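Long-range contact in dual specificity protein phosphatase 14 (Homo sapiens, PDB 2WGP), which removes phosphate from tyrosine, serine and threonine residues of proteins, and inactivates the MAP kinases ERK, JNK and p38: residues L47-E61 / P68-M80. Numbering follows the deposited sequence.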
loop_
_atom_site.group_PDB
_atom_site.type_symbol
_atom_site.label_atom_id
_atom_site.label_comp_id
_atom_site.label_asym_id
_atom_site.label_seq_id
_atom_site.Cartn_x
_atom_site.Cartn_y
_atom_site.Cartn_z
ATOM N N LEU A 47 30.543 20.389 24.963
ATOM C CA LEU A 47 30.645 18.952 25.169
ATOM C C LEU A 47 31.752 18.581 26.181
ATOM O O LEU A 47 31.547 17.706 27.037
ATOM C CB LEU A 47 30.859 18.230 23.835
ATOM C CG LEU A 47 29.822 18.463 22.722
ATOM C CD1 LEU A 47 30.183 17.609 21.544
ATOM C CD2 LEU A 47 28.370 18.193 23.160
ATOM N N GLN A 48 32.905 19.247 26.096
ATOM C CA GLN A 48 33.990 19.057 27.076
ATOM C C GLN A 48 33.526 19.374 28.499
ATOM O O GLN A 48 33.838 18.643 29.441
ATOM C CB GLN A 48 35.208 19.907 26.707
ATOM C CG GLN A 48 35.943 19.398 25.477
ATOM C CD GLN A 48 37.235 20.160 25.197
ATOM O OE1 GLN A 48 37.264 21.405 25.185
ATOM N NE2 GLN A 48 38.308 19.419 24.981
ATOM N N ALA A 49 32.730 20.439 28.631
ATOM C CA ALA A 49 32.161 20.841 29.920
ATOM C C ALA A 49 31.316 19.716 30.540
ATOM O O ALA A 49 31.197 19.632 31.750
ATOM C CB ALA A 49 31.334 22.108 29.757
ATOM N N ARG A 50 30.751 18.849 29.703
ATOM C CA ARG A 50 29.939 17.705 30.149
ATOM C C ARG A 50 30.705 16.390 30.227
ATOM O O ARG A 50 30.110 15.346 30.507
ATOM C CB ARG A 50 28.736 17.554 29.211
ATOM C CG ARG A 50 27.705 18.638 29.461
ATOM C CD ARG A 50 26.917 18.988 28.217
ATOM N NE ARG A 50 25.892 19.974 28.549
ATOM C CZ ARG A 50 26.128 21.266 28.780
ATOM N NH1 ARG A 50 27.355 21.774 28.662
ATOM N NH2 ARG A 50 25.113 22.060 29.112
ATOM N N GLY A 51 32.012 16.436 29.954
ATOM C CA GLY A 51 32.845 15.238 29.943
ATOM C C GLY A 51 32.547 14.264 28.816
ATOM O O GLY A 51 32.885 13.086 28.906
ATOM N N ILE A 52 31.948 14.768 27.741
ATOM C CA ILE A 52 31.594 13.963 26.577
ATOM C C ILE A 52 32.871 13.559 25.834
ATOM O O ILE A 52 33.743 14.389 25.555
ATOM C CB ILE A 52 30.560 14.684 25.655
ATOM C CG1 ILE A 52 29.193 14.754 26.369
ATOM C CG2 ILE A 52 30.412 13.955 24.269
ATOM C CD1 ILE A 52 28.224 15.787 25.823
ATOM N N THR A 53 32.988 12.261 25.590
ATOM C CA THR A 53 34.145 11.670 24.927
ATOM C C THR A 53 33.778 10.985 23.598
ATOM O O THR A 53 34.651 10.737 22.761
ATOM C CB THR A 53 34.811 10.630 25.856
ATOM O OG1 THR A 53 33.844 9.641 26.227
ATOM C CG2 THR A 53 35.371 11.317 27.112
ATOM N N CYS A 54 32.489 10.670 23.429
ATOM C CA CYS A 54 32.004 9.947 22.273
ATOM C C CYS A 54 30.747 10.603 21.733
ATOM O O CYS A 54 29.826 10.955 22.505
ATOM C CB CYS A 54 31.702 8.512 22.652
ATOM S SG CYS A 54 31.072 7.486 21.313
ATOM N N ILE A 55 30.739 10.825 20.420
ATOM C CA ILE A 55 29.581 11.389 19.718
ATOM C C ILE A 55 29.002 10.359 18.737
ATOM O O ILE A 55 29.681 9.910 17.788
ATOM C CB ILE A 55 29.934 12.695 18.945
ATOM C CG1 ILE A 55 30.512 13.761 19.890
ATOM C CG2 ILE A 55 28.704 13.258 18.221
ATOM C CD1 ILE A 55 31.013 15.036 19.165
ATOM N N VAL A 56 27.737 10.005 18.983
ATOM C CA VAL A 56 26.935 9.179 18.089
ATOM C C VAL A 56 26.067 10.106 17.244
ATOM O O VAL A 56 25.100 10.723 17.721
ATOM C CB VAL A 56 26.056 8.151 18.850
ATOM C CG1 VAL A 56 25.243 7.339 17.881
ATOM C CG2 VAL A 56 26.908 7.208 19.700
ATOM N N ASN A 57 26.433 10.195 15.987
ATOM C CA ASN A 57 25.713 11.002 15.013
ATOM C C ASN A 57 24.657 10.133 14.313
ATOM O O ASN A 57 24.972 9.424 13.352
ATOM C CB ASN A 57 26.713 11.601 14.022
ATOM C CG ASN A 57 26.057 12.405 12.951
ATOM O OD1 ASN A 57 24.833 12.562 12.948
ATOM N ND2 ASN A 57 26.853 12.919 12.018
ATOM N N ALA A 58 23.420 10.177 14.829
ATOM C CA ALA A 58 22.292 9.394 14.281
ATOM C C ALA A 58 21.583 10.098 13.123
ATOM O O ALA A 58 20.347 10.236 13.118
ATOM C CB ALA A 58 21.298 9.026 15.388
ATOM N N THR A 59 22.359 10.566 12.150
ATOM C CA THR A 59 21.815 11.170 10.944
ATOM C C THR A 59 22.625 10.764 9.749
ATOM O O THR A 59 23.831 10.484 9.863
ATOM C CB THR A 59 21.840 12.725 10.974
ATOM O OG1 THR A 59 23.165 13.199 10.700
ATOM C CG2 THR A 59 21.347 13.259 12.318
ATOM N N ILE A 60 21.951 10.715 8.611
ATOM C CA ILE A 60 22.623 10.569 7.345
ATOM C C ILE A 60 23.151 11.947 6.897
ATOM O O ILE A 60 24.266 12.057 6.389
ATOM C CB ILE A 60 21.678 9.871 6.314
ATOM C CG1 ILE A 60 22.359 9.668 4.956
ATOM C CG2 ILE A 60 20.350 10.623 6.153
ATOM C CD1 ILE A 60 21.644 8.644 4.116
ATOM N N GLU A 61 22.352 12.983 7.143
ATOM C CA GLU A 61 22.509 14.260 6.478
ATOM C C GLU A 61 23.450 15.281 7.115
ATOM O O GLU A 61 23.827 16.253 6.458
ATOM C CB GLU A 61 21.119 14.885 6.217
ATOM C CG GLU A 61 20.398 15.554 7.421
ATOM C CD GLU A 61 19.609 14.595 8.319
ATOM O OE1 GLU A 61 19.730 13.352 8.200
ATOM O OE2 GLU A 61 18.866 15.106 9.189
ATOM N N PRO A 68 39.325 16.321 17.163
ATOM C CA PRO A 68 40.176 15.230 17.664
ATOM C C PRO A 68 39.790 14.733 19.063
ATOM O O PRO A 68 40.052 13.587 19.407
ATOM C CB PRO A 68 41.585 15.854 17.682
ATOM C CG PRO A 68 41.502 17.041 16.763
ATOM C CD PRO A 68 40.103 17.554 16.934
ATOM N N GLN A 69 39.145 15.598 19.833
ATOM C CA GLN A 69 38.787 15.331 21.229
ATOM C C GLN A 69 37.734 14.251 21.407
ATOM O O GLN A 69 37.554 13.741 22.512
ATOM C CB GLN A 69 38.276 16.612 21.896
ATOM C CG GLN A 69 39.363 17.631 22.155
ATOM C CD GLN A 69 39.839 18.318 20.898
ATOM O OE1 GLN A 69 39.097 18.436 19.929
ATOM N NE2 GLN A 69 41.099 18.770 20.903
ATOM N N PHE A 70 36.993 13.943 20.354
ATOM C CA PHE A 70 35.901 12.998 20.475
ATOM C C PHE A 70 36.101 11.851 19.545
ATOM O O PHE A 70 36.686 11.996 18.468
ATOM C CB PHE A 70 34.531 13.666 20.216
ATOM C CG PHE A 70 34.374 14.982 20.895
ATOM C CD1 PHE A 70 34.256 15.059 22.283
ATOM C CD2 PHE A 70 34.356 16.160 20.150
ATOM C CE1 PHE A 70 34.111 16.306 22.932
ATOM C CE2 PHE A 70 34.220 17.404 20.781
ATOM C CZ PHE A 70 34.094 17.468 22.173
ATOM N N GLU A 71 35.598 10.710 19.987
ATOM C CA GLU A 71 35.381 9.560 19.151
ATOM C C GLU A 71 34.038 9.768 18.467
ATOM O O GLU A 71 33.110 10.268 19.078
ATOM C CB GLU A 71 35.354 8.322 20.046
ATOM C CG GLU A 71 35.094 7.031 19.354
ATOM C CD GLU A 71 34.940 5.884 20.336
ATOM O OE1 GLU A 71 34.857 4.742 19.863
ATOM O OE2 GLU A 71 34.892 6.122 21.567
ATOM N N TYR A 72 33.926 9.421 17.192
ATOM C CA TYR A 72 32.668 9.612 16.461
ATOM C C TYR A 72 32.127 8.284 15.957
ATOM O O TYR A 72 32.899 7.450 15.431
ATOM C CB TYR A 72 32.867 10.544 15.257
ATOM C CG TYR A 72 33.045 11.986 15.609
ATOM C CD1 TYR A 72 34.284 12.475 16.009
ATOM C CD2 TYR A 72 31.985 12.875 15.531
ATOM C CE1 TYR A 72 34.459 13.788 16.323
ATOM C CE2 TYR A 72 32.145 14.192 15.876
ATOM C CZ TYR A 72 33.385 14.651 16.267
ATOM O OH TYR A 72 33.566 15.971 16.588
ATOM N N VAL A 73 30.808 8.111 16.093
ATOM C CA VAL A 73 30.079 6.962 15.553
ATOM C C VAL A 73 28.906 7.463 14.695
ATOM O O VAL A 73 28.029 8.143 15.183
ATOM C CB VAL A 73 29.524 6.048 16.666
ATOM C CG1 VAL A 73 28.760 4.854 16.063
ATOM C CG2 VAL A 73 30.665 5.569 17.603
ATOM N N LYS A 74 28.920 7.130 13.416
ATOM C CA LYS A 74 27.870 7.548 12.483
ATOM C C LYS A 74 26.840 6.428 12.366
ATOM O O LYS A 74 27.192 5.279 12.085
ATOM C CB LYS A 74 28.505 7.813 11.127
ATOM C CG LYS A 74 27.574 8.207 9.982
ATOM C CD LYS A 74 27.316 9.710 10.003
ATOM C CE LYS A 74 26.947 10.211 8.628
ATOM N NZ LYS A 74 26.836 11.682 8.587
ATOM N N VAL A 75 25.577 6.779 12.586
ATOM C CA VAL A 75 24.424 5.902 12.393
ATOM C C VAL A 75 23.549 6.538 11.282
ATOM O O VAL A 75 22.681 7.372 11.568
ATOM C CB VAL A 75 23.662 5.735 13.734
ATOM C CG1 VAL A 75 22.343 4.972 13.567
ATOM C CG2 VAL A 75 24.588 5.071 14.763
ATOM N N PRO A 76 23.784 6.144 10.014
ATOM C CA PRO A 76 23.265 6.946 8.910
ATOM C C PRO A 76 21.834 6.595 8.514
ATOM O O PRO A 76 21.593 5.999 7.445
ATOM C CB PRO A 76 24.266 6.668 7.777
ATOM C CG PRO A 76 24.745 5.317 8.027
ATOM C CD PRO A 76 24.733 5.119 9.522
ATOM N N LEU A 77 20.908 7.090 9.329
ATOM C CA LEU A 77 19.471 6.906 9.185
ATOM C C LEU A 77 18.769 8.231 8.893
ATOM O O LEU A 77 19.207 9.270 9.359
ATOM C CB LEU A 77 18.885 6.449 10.537
ATOM C CG LEU A 77 19.325 5.120 11.138
ATOM C CD1 LEU A 77 19.119 5.163 12.684
ATOM C CD2 LEU A 77 18.575 3.975 10.480
ATOM N N ALA A 78 17.656 8.151 8.177
ATOM C CA ALA A 78 16.699 9.248 8.006
ATOM C C ALA A 78 15.630 9.123 9.085
ATOM O O ALA A 78 15.416 8.037 9.618
ATOM C CB ALA A 78 16.066 9.190 6.643
ATOM N N ASP A 79 14.979 10.242 9.427
ATOM C CA ASP A 79 13.884 10.229 10.387
ATOM C C ASP A 79 12.573 9.878 9.663
ATOM O O ASP A 79 11.716 10.750 9.408
ATOM C CB ASP A 79 13.782 11.562 11.149
ATOM C CG ASP A 79 12.665 11.564 12.204
ATOM O OD1 ASP A 79 12.255 10.475 12.619
ATOM O OD2 ASP A 79 12.162 12.674 12.576
ATOM N N MET A 80 12.429 8.591 9.347
ATOM C CA MET A 80 11.309 8.099 8.564
ATOM C C MET A 80 10.799 6.816 9.217
ATOM O O MET A 80 11.584 6.054 9.768
ATOM C CB MET A 80 11.743 7.821 7.108
ATOM C CG MET A 80 12.113 9.069 6.313
ATOM S SD MET A 80 10.652 10.095 6.095
ATOM C CE MET A 80 9.721 9.054 4.954
HETATM O O HOH W 1 37.390 10.545 23.010
HETATM O O HOH W 2 34.812 7.442 24.761
#
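Ile55 and Phe70 meet at one end of a parallel strand pair, 54-57 beside 71-74, in the mixed sheet of the dual specificity phosphatase fold; within the chain, 71-74 is an outermost strand. Five backbone hydrogen bonds, from Glu71 N to Thr53 O through Val75 N to Asn57 O, join the pair. The Phe70 ring packs against helix 44-49 through Leu47. Leu47 CD1 lies over one ring face, off toward the rim, in a CH-pi contact 4.3 Å from the centroid, while Gln69 CB covers the opposite face. Ile52 O sits in the ring plane at the edge, 3.3 Å from Phe70 CE1. Cut back to an alanine, Phe70 would probably leave Leu47 CD1 and Ile55 CD1 without their shared aromatic surface, costing helix 44-49 its contact, through Leu47, with the residue leading into strand 71-74. With CG1 beside its backbone N (chi1 -58°) and the chain then extended, Ile55 brings CD1 obliquely against both rings, 3.7 Å from Phe70 CD2 and 3.6 Å from Tyr72 CE2. Tyr72 runs alongside Ile55, its hydroxyl bonded to Trp67 N. The other sheet face, with Cys54, Val56 and Val73, is partly packed by helix 89-101. Farther along, Lys74 lies beside Asn57, bends at chi2 (85°) and makes a weak bond from NZ to Ile60 O. Asn57 ND2 bonds Ile62 O, and Thr59, close to the catalytic Cys110, gives its OG1 hydrogen to Asn57 OD1 at 2.9 Å.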